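Local coordinates for protein deoxyribodipyrimidine photo-lyase (Oryza sativa Japonica Group, PDB 3UMV) that uses light energy and its bound FAD to split UV-induced cyclobutane pyrimidine dimers in DNA back into two pyrimidines, at residues 326-340 against 431-445. Sequence-based numbering, arbitrary orientation.
Sequences LADNFCYYQPQYDSL and PSGYVGCMWSICGLH. With FAD (flavin-adenine dinucleotide), chain I; EDO (1,2-ethanediol), chain D.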
# COMPACT_ATOMS: atom_id res chain seq x y z
N LEU A 326 11.45 2.11 -0.85
CA LEU A 326 12.37 1.26 -0.12
C LEU A 326 11.63 0.06 0.48
O LEU A 326 12.18 -1.03 0.57
CB LEU A 326 13.08 2.06 0.98
CG LEU A 326 13.93 1.21 1.94
CD1 LEU A 326 15.11 0.52 1.25
CD2 LEU A 326 14.40 2.08 3.08
N ALA A 327 10.37 0.26 0.88
CA ALA A 327 9.59 -0.86 1.40
C ALA A 327 9.29 -1.88 0.31
O ALA A 327 9.33 -3.08 0.59
CB ALA A 327 8.29 -0.39 2.08
N ASP A 328 8.96 -1.42 -0.91
CA ASP A 328 8.79 -2.36 -2.04
C ASP A 328 10.11 -3.11 -2.31
O ASP A 328 10.12 -4.32 -2.54
CB ASP A 328 8.28 -1.67 -3.31
CG ASP A 328 6.77 -1.84 -3.50
OD1 ASP A 328 6.29 -1.93 -4.67
OD2 ASP A 328 6.05 -1.90 -2.48
N ASN A 329 11.21 -2.36 -2.30
CA ASN A 329 12.53 -2.95 -2.49
C ASN A 329 12.72 -4.12 -1.52
O ASN A 329 13.10 -5.21 -1.93
CB ASN A 329 13.60 -1.90 -2.29
CG ASN A 329 15.00 -2.49 -2.21
OD1 ASN A 329 15.52 -2.71 -1.13
ND2 ASN A 329 15.59 -2.77 -3.36
N PHE A 330 12.42 -3.87 -0.25
CA PHE A 330 12.67 -4.88 0.75
C PHE A 330 11.78 -6.10 0.56
O PHE A 330 12.27 -7.24 0.55
CB PHE A 330 12.49 -4.31 2.15
CG PHE A 330 12.66 -5.33 3.24
CD1 PHE A 330 13.93 -5.76 3.61
CD2 PHE A 330 11.56 -5.85 3.88
CE1 PHE A 330 14.08 -6.71 4.61
CE2 PHE A 330 11.72 -6.80 4.90
CZ PHE A 330 12.97 -7.22 5.26
N CYS A 331 10.48 -5.89 0.42
CA CYS A 331 9.59 -7.03 0.27
C CYS A 331 9.85 -7.82 -1.03
O CYS A 331 9.71 -9.03 -1.06
CB CYS A 331 8.12 -6.61 0.38
SG CYS A 331 7.68 -5.90 1.98
N TYR A 332 10.25 -7.12 -2.10
CA TYR A 332 10.52 -7.78 -3.37
C TYR A 332 11.73 -8.71 -3.29
O TYR A 332 11.70 -9.81 -3.85
CB TYR A 332 10.70 -6.72 -4.47
CG TYR A 332 11.01 -7.31 -5.83
CD1 TYR A 332 10.01 -7.92 -6.59
CD2 TYR A 332 12.29 -7.25 -6.36
CE1 TYR A 332 10.28 -8.45 -7.83
CE2 TYR A 332 12.56 -7.78 -7.61
CZ TYR A 332 11.55 -8.38 -8.33
OH TYR A 332 11.79 -8.92 -9.57
N TYR A 333 12.78 -8.30 -2.58
CA TYR A 333 14.03 -9.05 -2.54
C TYR A 333 14.19 -9.94 -1.32
O TYR A 333 15.02 -10.86 -1.34
CB TYR A 333 15.26 -8.14 -2.66
CG TYR A 333 15.48 -7.56 -4.04
CD1 TYR A 333 15.78 -8.39 -5.12
CD2 TYR A 333 15.39 -6.19 -4.27
CE1 TYR A 333 15.98 -7.86 -6.39
CE2 TYR A 333 15.60 -5.66 -5.53
CZ TYR A 333 15.89 -6.51 -6.59
OH TYR A 333 16.09 -6.00 -7.85
N GLN A 334 13.42 -9.67 -0.27
CA GLN A 334 13.47 -10.46 0.97
C GLN A 334 12.16 -11.23 1.13
O GLN A 334 11.15 -10.68 1.60
CB GLN A 334 13.73 -9.54 2.17
CG GLN A 334 13.73 -10.24 3.56
CD GLN A 334 14.58 -11.51 3.59
OE1 GLN A 334 14.07 -12.61 3.34
NE2 GLN A 334 15.86 -11.38 3.93
N PRO A 335 12.16 -12.52 0.73
CA PRO A 335 10.94 -13.34 0.79
C PRO A 335 10.36 -13.45 2.20
O PRO A 335 9.16 -13.63 2.33
CB PRO A 335 11.43 -14.73 0.34
CG PRO A 335 12.59 -14.45 -0.52
CD PRO A 335 13.28 -13.26 0.13
N GLN A 336 11.21 -13.35 3.22
CA GLN A 336 10.77 -13.43 4.60
C GLN A 336 10.63 -12.04 5.23
O GLN A 336 11.19 -11.75 6.30
CB GLN A 336 11.71 -14.33 5.41
CG GLN A 336 11.60 -15.79 5.02
CD GLN A 336 12.69 -16.65 5.64
OE1 GLN A 336 12.46 -17.34 6.63
NE2 GLN A 336 13.88 -16.59 5.07
N TYR A 337 9.85 -11.20 4.56
CA TYR A 337 9.77 -9.79 4.91
C TYR A 337 8.90 -9.53 6.13
O TYR A 337 8.86 -8.41 6.64
CB TYR A 337 9.29 -8.96 3.72
CG TYR A 337 7.97 -9.44 3.13
CD1 TYR A 337 6.77 -9.25 3.81
CD2 TYR A 337 7.94 -10.09 1.91
CE1 TYR A 337 5.57 -9.70 3.29
CE2 TYR A 337 6.74 -10.54 1.36
CZ TYR A 337 5.57 -10.35 2.06
OH TYR A 337 4.40 -10.79 1.50
N ASP A 338 8.21 -10.56 6.61
CA ASP A 338 7.30 -10.42 7.75
C ASP A 338 7.71 -11.31 8.92
O ASP A 338 6.87 -11.73 9.71
CB ASP A 338 5.86 -10.79 7.34
CG ASP A 338 5.75 -12.21 6.78
OD1 ASP A 338 4.62 -12.74 6.71
OD2 ASP A 338 6.79 -12.81 6.41
N SER A 339 9.01 -11.60 9.02
CA SER A 339 9.52 -12.51 10.04
C SER A 339 10.91 -12.06 10.50
O SER A 339 11.62 -11.36 9.76
CB SER A 339 9.58 -13.94 9.48
OG SER A 339 9.56 -14.90 10.52
N LEU A 340 11.30 -12.46 11.70
CA LEU A 340 12.59 -12.03 12.25
C LEU A 340 13.72 -12.47 11.33
O LEU A 340 14.76 -11.82 11.25
CB LEU A 340 12.80 -12.61 13.66
CG LEU A 340 14.14 -12.31 14.33
CD1 LEU A 340 14.35 -10.81 14.48
CD2 LEU A 340 14.22 -13.01 15.70
N PRO A 431 3.33 -3.50 1.79
CA PRO A 431 4.77 -3.59 2.03
C PRO A 431 5.25 -2.62 3.13
O PRO A 431 6.08 -2.97 3.97
CB PRO A 431 5.37 -3.22 0.67
CG PRO A 431 4.31 -3.70 -0.30
CD PRO A 431 3.02 -3.36 0.35
N SER A 432 4.72 -1.40 3.12
CA SER A 432 5.11 -0.41 4.11
C SER A 432 4.64 -0.73 5.52
O SER A 432 5.20 -0.22 6.48
CB SER A 432 4.64 0.99 3.72
OG SER A 432 5.23 1.41 2.49
N GLY A 433 3.59 -1.54 5.66
CA GLY A 433 3.16 -2.01 6.97
C GLY A 433 4.11 -3.04 7.53
O GLY A 433 4.52 -2.96 8.70
N TYR A 434 4.47 -4.02 6.71
CA TYR A 434 5.45 -5.02 7.11
C TYR A 434 6.75 -4.33 7.44
O TYR A 434 7.37 -4.60 8.48
CB TYR A 434 5.67 -6.04 6.01
CG TYR A 434 4.43 -6.88 5.73
CD1 TYR A 434 3.72 -6.72 4.56
CD2 TYR A 434 4.00 -7.83 6.64
CE1 TYR A 434 2.59 -7.47 4.31
CE2 TYR A 434 2.89 -8.60 6.40
CZ TYR A 434 2.19 -8.43 5.23
OH TYR A 434 1.08 -9.21 4.99
N VAL A 435 7.16 -3.41 6.57
CA VAL A 435 8.43 -2.72 6.77
C VAL A 435 8.43 -1.80 8.00
O VAL A 435 9.42 -1.72 8.71
CB VAL A 435 8.95 -2.04 5.48
CG1 VAL A 435 10.18 -1.13 5.75
CG2 VAL A 435 9.35 -3.13 4.48
N GLY A 436 7.31 -1.11 8.25
CA GLY A 436 7.17 -0.28 9.44
C GLY A 436 7.32 -1.09 10.73
O GLY A 436 8.04 -0.69 11.65
N CYS A 437 6.66 -2.24 10.78
CA CYS A 437 6.76 -3.13 11.95
C CYS A 437 8.19 -3.65 12.09
O CYS A 437 8.73 -3.70 13.21
CB CYS A 437 5.76 -4.28 11.83
SG CYS A 437 4.04 -3.74 11.98
N MET A 438 8.79 -4.03 10.95
CA MET A 438 10.18 -4.49 10.96
C MET A 438 11.15 -3.38 11.36
O MET A 438 12.15 -3.64 12.02
CB MET A 438 10.56 -5.10 9.62
CG MET A 438 9.85 -6.38 9.29
SD MET A 438 10.57 -7.83 10.10
CE MET A 438 12.04 -8.10 9.08
N TRP A 439 10.89 -2.15 10.94
CA TRP A 439 11.77 -1.05 11.35
C TRP A 439 11.74 -0.92 12.88
O TRP A 439 12.76 -0.78 13.54
CB TRP A 439 11.33 0.26 10.70
CG TRP A 439 12.18 1.46 11.06
CD1 TRP A 439 13.25 1.95 10.36
CD2 TRP A 439 12.01 2.32 12.20
NE1 TRP A 439 13.76 3.06 11.00
CE2 TRP A 439 13.02 3.31 12.12
CE3 TRP A 439 11.11 2.36 13.26
CZ2 TRP A 439 13.15 4.31 13.08
CZ3 TRP A 439 11.24 3.36 14.22
CH2 TRP A 439 12.25 4.31 14.12
N SER A 440 10.53 -0.99 13.43
CA SER A 440 10.31 -0.73 14.84
C SER A 440 10.88 -1.83 15.72
O SER A 440 11.54 -1.56 16.73
CB SER A 440 8.81 -0.60 15.10
OG SER A 440 8.30 0.48 14.35
N ILE A 441 10.63 -3.07 15.33
CA ILE A 441 10.84 -4.20 16.21
C ILE A 441 12.19 -4.87 15.94
O ILE A 441 12.81 -5.40 16.85
CB ILE A 441 9.64 -5.18 16.11
CG1 ILE A 441 8.40 -4.51 16.70
CG2 ILE A 441 9.91 -6.53 16.80
CD1 ILE A 441 7.12 -5.28 16.53
N CYS A 442 12.66 -4.79 14.69
CA CYS A 442 13.86 -5.51 14.23
C CYS A 442 14.92 -4.58 13.64
O CYS A 442 15.88 -5.05 13.04
CB CYS A 442 13.50 -6.56 13.19
SG CYS A 442 12.34 -7.74 13.79
N GLY A 443 14.74 -3.28 13.82
CA GLY A 443 15.68 -2.28 13.36
C GLY A 443 15.93 -2.25 11.86
O GLY A 443 16.96 -1.77 11.42
N LEU A 444 14.99 -2.76 11.08
CA LEU A 444 15.14 -2.79 9.63
C LEU A 444 15.31 -1.36 9.11
O LEU A 444 14.58 -0.47 9.53
CB LEU A 444 13.92 -3.45 8.97
CG LEU A 444 13.95 -3.57 7.44
CD1 LEU A 444 15.14 -4.39 6.99
CD2 LEU A 444 12.65 -4.14 6.87
N HIS A 445 16.29 -1.16 8.23
CA HIS A 445 16.57 0.15 7.62
C HIS A 445 17.04 1.20 8.63
O HIS A 445 17.14 2.38 8.30
CB HIS A 445 15.36 0.71 6.87
CG HIS A 445 14.80 -0.22 5.84
ND1 HIS A 445 15.57 -1.01 5.01
CD2 HIS A 445 13.51 -0.46 5.48
CE1 HIS A 445 14.79 -1.70 4.20
NE2 HIS A 445 13.53 -1.38 4.47
PA FAD I . 2.67 11.33 5.25
O1A FAD I . 3.62 11.76 6.32
O2A FAD I . 1.85 12.44 4.65
O5B FAD I . 3.51 10.55 4.13
C5B FAD I . 3.15 10.59 2.77
C4B FAD I . 3.41 9.22 2.12
O4B FAD I . 4.77 8.83 2.24
C3B FAD I . 2.63 8.12 2.81
O3B FAD I . 1.31 8.04 2.32
C2B FAD I . 3.44 6.91 2.41
O2B FAD I . 3.17 6.58 1.06
C1B FAD I . 4.85 7.44 2.47
N9A FAD I . 5.46 7.17 3.78
C8A FAD I . 5.50 7.98 4.88
N7A FAD I . 6.17 7.33 5.85
C5A FAD I . 6.55 6.11 5.39
C6A FAD I . 7.26 5.03 5.94
N6A FAD I . 7.82 5.09 7.14
N1A FAD I . 7.48 3.90 5.18
C2A FAD I . 7.02 3.84 3.88
N3A FAD I . 6.32 4.90 3.35
C4A FAD I . 6.11 6.01 4.09
N1 FAD I . 2.41 2.75 5.91
C2 FAD I . 1.43 2.25 5.11
O2 FAD I . 1.25 2.80 4.02
N3 FAD I . 0.68 1.15 5.50
C4 FAD I . 0.91 0.55 6.72
O4 FAD I . 0.24 -0.43 7.07
C4X FAD I . 1.92 1.05 7.53
N5 FAD I . 2.18 0.51 8.76
C5X FAD I . 3.20 1.01 9.55
C6 FAD I . 3.49 0.42 10.79
C7 FAD I . 4.52 0.94 11.59
C7M FAD I . 4.81 0.28 12.91
C8 FAD I . 5.25 2.04 11.14
C8M FAD I . 6.36 2.63 11.95
C9 FAD I . 4.95 2.62 9.91
C9A FAD I . 3.94 2.10 9.12
N10 FAD I . 3.64 2.69 7.91
C10 FAD I . 2.65 2.15 7.13
C1' FAD I . 4.41 3.90 7.39
C2' FAD I . 3.79 5.27 7.79
O2' FAD I . 3.46 5.38 9.18
C3' FAD I . 2.54 5.65 6.99
O3' FAD I . 2.81 5.51 5.62
C4' FAD I . 2.07 7.09 7.24
O4' FAD I . 1.78 7.26 8.61
C5' FAD I . 0.84 7.34 6.37
O5' FAD I . 0.13 8.52 6.67
P FAD I . 0.18 9.75 5.64
O1P FAD I . -0.17 9.28 4.24
O2P FAD I . -0.73 10.85 6.13
O3P FAD I . 1.73 10.14 5.84
C1 EDO D . 20.92 4.00 9.33
O1 EDO D . 21.18 5.23 9.87
C2 EDO D . 19.79 3.77 8.58
O2 EDO D . 18.73 4.65 8.59
O HOH W 1 2.14 -10.99 2.77
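Tyr337 OH has two partners: a water 2.6 Å away, whose oxygen is also 3.0 Å from Tyr434 OH, and the backbone N of Arg141. Beside this bridge the two rings meet edge-to-face, planes at 62°, with Tyr337 CE1 over the middle of the Tyr434 ring. Two tyrosines suit the place because each offers a ring for packing and a hydroxyl for the shared water. Asp338 adds only its CB against Tyr434, its carboxylate being engaged by Arg141.

The helical segments 326-333 and 431-442 cross almost at right angles (89°), their axes 8.5 Å apart at closest approach, and small Ala327 permits this closeness, its CB 3.8 Å from Val435 CG2. The flat ring of Phe330, with CG trans to the backbone N (chi1 177°), offers one face to Leu444, whose CD2 stands 3.4 Å from the ring centroid in a CH-pi contact, while Val435 CG2 touches CD2 of the ring. An alanine here would probably open a gap between Val435 and Leu444 and leave the Leu444 methyl without its aromatic partner. The His445 ring suits its place by taking Leu326 CD2 on one face and Leu444 CG on the other, while its ND1 is hydrogen-bonded elsewhere.

On its other side helix 431-442 lines the FAD pocket: Gly433 CA lies 3.2 Å from FAD N5, and side chains at Gly433 or Gly436 would run into the flavin. With no direct hydrogen bond between the segments, the contact rests mainly on apolar and aromatic fit and the one water bridge, at the probable cost of burying Tyr337 O and His445 NE2 without partners.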